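Local coordinates for DUF1116 domain-containing protein (Enterococcus faecalis, PDB 3CLQ) that is of unknown function but belongs to the AllG family, named after a subunit of oxamate carbamoyltransferase, and may have a related role, at the interface of chains A and B. Coordinates in Å, arbitrary orientation; residue numbers count along the deposited sequence, not the author numbering. Chains: chain A/B, Uncharacterized protein.

Contact 1: the interface of chains A and B. Residues chain A 324, 334; chain B 358-359, 361-362.
The 3-10 helix 358-360 of chain B, with the two residues that follow it, packs against the 3-10 helix 324-326 and the first residue of helix 334-344 in chain A. Two prolines meet at one end, A:Pro324 presenting the CB and CG side of its ring to the CB methylene of B:Pro358; CG and CB lie 3.9 Å apart and the two side chains cross obliquely. At the other end the two methyls of A:Val334 reach towards the carbonyl oxygens of B:Pro358 and B:Val359. Its CG1 lies 3.7 Å from the O of B:Pro358, and its CG2 lies 3.6 Å from the O of B:Val359. With CG1 beside the backbone N in a skewed rotation (chi1 -31°), the valine fork puts one methyl near each oxygen. The carboxylate OD1 of B:Asp361 stands 3.9 Å from the same CG1, near the start of the helix, whose dipole might weakly attract it. No N or O of one chain comes within bonding reach of the other here; the contact is van der Waals packing that hides 154 Å² summed over both chains. B:Phe362 contributes mainly from behind: B:Pro358 CA sits 3.8 Å above its ring centre and probably steadies the turn, while CZ only brushes the A:Pro324 carbonyl oxygen. B:Asp361 and B:Phe362 take left-handed helical backbone angles, turning the chain between strands 356-357 and 363-367, so the contact forms at the connection between these strands.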
ATOM      1  N   PRO A 324      -3.559  -2.570 -11.161  1.00 49.46           N
ATOM      2  CA  PRO A 324      -4.190  -3.745 -11.751  1.00 49.62           C
ATOM      3  C   PRO A 324      -5.066  -4.496 -10.755  1.00 50.21           C
ATOM      4  O   PRO A 324      -5.849  -5.354 -11.147  1.00 51.04           O
ATOM      5  CB  PRO A 324      -2.998  -4.627 -12.134  1.00 49.38           C
ATOM      6  CG  PRO A 324      -1.877  -4.167 -11.244  1.00 48.93           C
ATOM      7  CD  PRO A 324      -2.096  -2.666 -11.208  1.00 49.86           C
ATOM      8  N   VAL A 334      -6.707  -7.191 -17.218  1.00 54.68           N
ATOM      9  CA  VAL A 334      -5.651  -6.258 -16.801  1.00 53.56           C
ATOM     10  C   VAL A 334      -5.004  -5.627 -18.061  1.00 52.81           C
ATOM     11  O   VAL A 334      -4.733  -4.425 -18.084  1.00 52.02           O
ATOM     12  CB  VAL A 334      -4.604  -6.842 -15.778  1.00 52.78           C
ATOM     13  CG1 VAL A 334      -5.225  -7.880 -14.863  1.00 52.19           C
ATOM     14  CG2 VAL A 334      -3.399  -7.393 -16.477  1.00 52.34           C
TER
ATOM     15  N   PRO B 358      -1.419  -9.556  -9.327  1.00 53.92           N
ATOM     16  CA  PRO B 358      -2.436  -8.961 -10.182  1.00 54.12           C
ATOM     17  C   PRO B 358      -2.004  -8.842 -11.649  1.00 54.21           C
ATOM     18  O   PRO B 358      -2.680  -9.361 -12.548  1.00 53.84           O
ATOM     19  CB  PRO B 358      -2.619  -7.583  -9.565  1.00 54.37           C
ATOM     20  CG  PRO B 358      -2.307  -7.802  -8.138  1.00 54.53           C
ATOM     21  CD  PRO B 358      -1.126  -8.704  -8.168  1.00 54.53           C
ATOM     22  N   VAL B 359      -0.884  -8.179 -11.898  1.00 53.79           N
ATOM     23  CA  VAL B 359      -0.507  -7.943 -13.289  1.00 53.78           C
ATOM     24  C   VAL B 359      -0.392  -9.250 -14.109  1.00 54.03           C
ATOM     25  O   VAL B 359      -0.598  -9.240 -15.309  1.00 53.62           O
ATOM     26  CB  VAL B 359       0.761  -7.058 -13.419  1.00 52.58           C
ATOM     27  CG1 VAL B 359       1.996  -7.846 -13.071  1.00 51.02           C
ATOM     28  CG2 VAL B 359       0.843  -6.451 -14.822  1.00 51.50           C
ATOM     29  N   ASP B 361      -2.528 -11.631 -14.281  1.00 56.65           N
ATOM     30  CA  ASP B 361      -3.885 -12.169 -14.206  1.00 57.67           C
ATOM     31  C   ASP B 361      -4.143 -12.929 -12.902  1.00 56.98           C
ATOM     32  O   ASP B 361      -4.882 -13.919 -12.891  1.00 56.18           O
ATOM     33  CB  ASP B 361      -4.158 -13.106 -15.391  1.00 59.60           C
ATOM     34  CG  ASP B 361      -4.104 -12.396 -16.742  1.00 61.62           C
ATOM     35  OD1 ASP B 361      -4.464 -11.188 -16.815  1.00 62.95           O
ATOM     36  OD2 ASP B 361      -3.721 -13.065 -17.738  1.00 62.17           O
ATOM     37  N   PHE B 362      -3.526 -12.480 -11.810  1.00 55.94           N
ATOM     38  CA  PHE B 362      -3.701 -13.129 -10.511  1.00 55.24           C
ATOM     39  C   PHE B 362      -3.245 -14.593 -10.475  1.00 56.19           C
ATOM     40  O   PHE B 362      -3.953 -15.438  -9.915  1.00 56.41           O
ATOM     41  CB  PHE B 362      -5.166 -13.029 -10.064  1.00 52.35           C
ATOM     42  CG  PHE B 362      -5.653 -11.638  -9.999  1.00 51.65           C
ATOM     43  CD1 PHE B 362      -5.589 -10.921  -8.802  1.00 51.02           C
ATOM     44  CD2 PHE B 362      -6.118 -11.002 -11.149  1.00 51.00           C
ATOM     45  CE1 PHE B 362      -6.020  -9.610  -8.753  1.00 51.13           C
ATOM     46  CE2 PHE B 362      -6.545  -9.681 -11.116  1.00 50.69           C
ATOM     47  CZ  PHE B 362      -6.493  -8.976  -9.923  1.00 51.03           C
TER

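Contact 2: the interface of chains A and B. Residues chain A 186, 196, 199-200, 202-203; chain B 186, 199-200, 202-203.
Helix 195-210 of chain A crosses helix 195-210 of chain B near the two-fold axis, and at one end the loops carrying residue 186, which follow helix 176-184, meet as well. A:Thr199 and B:Thr199 face each other near the middle of the patch and hide more surface than any other residue in it. The A:Thr199 hydroxyl OG1 is 3.0 Å from the B:Thr199 carbonyl O and could donate a bent hydrogen bond to it, but the same OG1 is modelled too near the B:Thr199 methyl, so both the bond and the threonine rotation are doubtful. The two threonines are turned differently: in chain A OG1 is anti to the backbone N (chi1 -176°), whereas in chain B it is CG2 that takes this place (chi1 -48°). The methyls meet at 3.5 Å between CG2 of A:Thr199 and CG2 of B:Thr199. Further along, the A:Val202 methyl CG2 rests against the extended B:Gln203 chain, 3.8 Å from its CG, the two side chains crossing at about a right angle; the exchanged pair, A:Gln203 and B:Val202, repeats the arrangement more loosely. Towards the loops, the bent selenomethionine B:Met186 lays its terminal methyl CE against the chain A helix, 3.6 Å from A:Ala196 CA. The backbone carbonyls of the two Met186 residues approach each other without a donor, a doubtful closeness. The patch thus runs from the loops after helix 176-184 along the first half of helix 195-210, which lies at the subunit surface facing its partner.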
HETATM    1  N   MSE A 186       1.998   2.341  -5.117  1.00 56.06           N
HETATM    2  CA  MSE A 186       1.590   1.197  -4.299  1.00 60.15           C
HETATM    3  C   MSE A 186       0.258   0.594  -4.743  1.00 60.71           C
HETATM    4  O   MSE A 186      -0.492   0.065  -3.911  1.00 61.67           O
HETATM    5  CB  MSE A 186       1.530   1.564  -2.814  1.00 59.76           C
HETATM    6  CG  MSE A 186       2.799   2.222  -2.296  1.00 61.77           C
HETATM    7 SE   MSE A 186       2.454   3.254  -0.661  0.70 65.25          SE
HETATM    8  CE  MSE A 186       2.780   1.815   0.615  1.00 65.34           C
ATOM      9  N   ALA A 196      -3.813   2.082  -0.343  1.00 48.80           N
ATOM     10  CA  ALA A 196      -2.504   2.575   0.026  1.00 48.97           C
ATOM     11  C   ALA A 196      -2.611   4.004   0.549  1.00 49.42           C
ATOM     12  O   ALA A 196      -1.924   4.369   1.525  1.00 49.88           O
ATOM     13  CB  ALA A 196      -1.542   2.489  -1.138  1.00 48.54           C
ATOM     14  N   THR A 199      -3.921   4.253   4.018  1.00 46.68           N
ATOM     15  CA  THR A 199      -2.941   3.872   5.017  1.00 48.39           C
ATOM     16  C   THR A 199      -1.807   4.897   5.205  1.00 49.45           C
ATOM     17  O   THR A 199      -1.341   5.125   6.319  1.00 50.86           O
ATOM     18  CB  THR A 199      -2.451   2.452   4.869  1.00 46.91           C
ATOM     19  OG1 THR A 199      -1.581   2.216   5.951  1.00 48.82           O
ATOM     20  CG2 THR A 199      -1.678   2.253   3.606  1.00 47.23           C
ATOM     21  N   LEU A 200      -1.404   5.557   4.128  1.00 50.93           N
ATOM     22  CA  LEU A 200      -0.477   6.665   4.266  1.00 51.95           C
ATOM     23  C   LEU A 200      -1.122   7.787   5.093  1.00 52.50           C
ATOM     24  O   LEU A 200      -0.520   8.278   6.046  1.00 53.74           O
ATOM     25  CB  LEU A 200       0.019   7.174   2.908  1.00 51.61           C
ATOM     26  CG  LEU A 200       0.771   6.140   2.053  1.00 52.60           C
ATOM     27  CD1 LEU A 200       0.738   6.520   0.608  1.00 52.77           C
ATOM     28  CD2 LEU A 200       2.215   5.958   2.489  1.00 53.43           C
ATOM     29  N   VAL A 202      -3.512   7.798   7.476  1.00 54.32           N
ATOM     30  CA  VAL A 202      -3.595   7.618   8.921  1.00 53.47           C
ATOM     31  C   VAL A 202      -2.213   7.527   9.556  1.00 53.75           C
ATOM     32  O   VAL A 202      -2.025   7.949  10.715  1.00 53.34           O
ATOM     33  CB  VAL A 202      -4.528   6.464   9.412  1.00 53.41           C
ATOM     34  CG1 VAL A 202      -5.553   6.086   8.375  1.00 52.99           C
ATOM     35  CG2 VAL A 202      -3.737   5.259   9.918  1.00 53.74           C
ATOM     36  N   GLN A 203      -1.243   6.997   8.820  1.00 52.94           N
ATOM     37  CA  GLN A 203       0.100   7.001   9.381  1.00 54.49           C
ATOM     38  C   GLN A 203       0.482   8.458   9.631  1.00 53.75           C
ATOM     39  O   GLN A 203       0.918   8.838  10.739  1.00 53.98           O
ATOM     40  CB  GLN A 203       1.128   6.345   8.452  1.00 54.96           C
ATOM     41  CG  GLN A 203       2.466   6.092   9.121  1.00 54.13           C
ATOM     42  CD  GLN A 203       3.555   5.606   8.154  1.00 54.91           C
ATOM     43  OE1 GLN A 203       3.527   5.905   6.945  1.00 55.63           O
ATOM     44  NE2 GLN A 203       4.526   4.862   8.684  1.00 54.42           N
TER
HETATM   45  N   MSE B 186      -0.325  -4.380  -3.550  1.00 54.59           N
HETATM   46  CA  MSE B 186      -0.002  -2.968  -3.394  1.00 58.21           C
HETATM   47  C   MSE B 186       1.441  -2.637  -3.796  1.00 59.19           C
HETATM   48  O   MSE B 186       2.052  -1.702  -3.260  1.00 58.77           O
HETATM   49  CB  MSE B 186      -0.228  -2.521  -1.965  1.00 57.91           C
HETATM   50  CG  MSE B 186      -1.655  -2.576  -1.510  1.00 60.03           C
HETATM   51 SE   MSE B 186      -1.776  -2.555   0.450  0.80 63.79          SE
HETATM   52  CE  MSE B 186      -1.247  -0.726   0.824  1.00 61.67           C
ATOM     53  N   THR B 199       3.424  -0.101   6.234  1.00 52.74           N
ATOM     54  CA  THR B 199       2.332   0.800   6.542  1.00 53.06           C
ATOM     55  C   THR B 199       1.073   0.058   6.988  1.00 51.76           C
ATOM     56  O   THR B 199       0.274   0.593   7.743  1.00 53.20           O
ATOM     57  CB  THR B 199       2.048   1.652   5.313  1.00 54.36           C
ATOM     58  OG1 THR B 199       3.304   2.142   4.844  1.00 55.68           O
ATOM     59  CG2 THR B 199       1.162   2.825   5.637  1.00 54.92           C
ATOM     60  N   LEU B 200       0.885  -1.169   6.532  1.00 50.06           N
ATOM     61  CA  LEU B 200      -0.270  -1.933   6.974  1.00 50.29           C
ATOM     62  C   LEU B 200      -0.066  -2.445   8.387  1.00 50.78           C
ATOM     63  O   LEU B 200      -1.022  -2.619   9.132  1.00 51.60           O
ATOM     64  CB  LEU B 200      -0.559  -3.122   6.054  1.00 49.59           C
ATOM     65  CG  LEU B 200      -1.233  -2.821   4.715  1.00 50.11           C
ATOM     66  CD1 LEU B 200      -1.072  -4.052   3.803  1.00 50.90           C
ATOM     67  CD2 LEU B 200      -2.711  -2.388   4.826  1.00 47.79           C
ATOM     68  N   VAL B 202       2.047  -1.001  10.868  1.00 52.46           N
ATOM     69  CA  VAL B 202       2.127  -0.020  11.952  1.00 53.09           C
ATOM     70  C   VAL B 202       0.717   0.446  12.258  1.00 53.92           C
ATOM     71  O   VAL B 202       0.402   0.811  13.379  1.00 53.49           O
ATOM     72  CB  VAL B 202       3.062   1.214  11.668  1.00 54.27           C
ATOM     73  CG1 VAL B 202       4.200   0.885  10.706  1.00 54.63           C
ATOM     74  CG2 VAL B 202       2.273   2.426  11.175  1.00 55.37           C
ATOM     75  N   GLN B 203      -0.138   0.411  11.246  1.00 54.88           N
ATOM     76  CA  GLN B 203      -1.518   0.777  11.414  1.00 56.09           C
ATOM     77  C   GLN B 203      -2.325  -0.259  12.234  1.00 55.50           C
ATOM     78  O   GLN B 203      -3.160   0.098  13.060  1.00 55.17           O
ATOM     79  CB  GLN B 203      -2.168   0.973  10.047  1.00 57.52           C
ATOM     80  CG  GLN B 203      -3.573   1.470  10.163  1.00 58.22           C
ATOM     81  CD  GLN B 203      -4.348   1.329   8.886  1.00 61.00           C
ATOM     82  OE1 GLN B 203      -3.980   0.549   7.983  1.00 62.26           O
ATOM     83  NE2 GLN B 203      -5.437   2.085   8.783  1.00 60.88           N
TER

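Contact 1 and contact 2 lie about 21 Å apart between the centres of their C-alpha atoms, on one two-fold symmetric interface, and share no residue. Contact 1 joins different segments of the two chains and therefore recurs with the chains exchanged, whereas contact 2 brings equivalent segments together around the axis. Contact 1 and its twin lie towards one end of the axis, beyond the Met186 end of the helix pair; contacts spaced in this way might limit rocking of one subunit on the other. Neither patch shows a secure polar bond between the chains. The pairing is consistent with a dimer, although the structure alone does not show that it persists in solution.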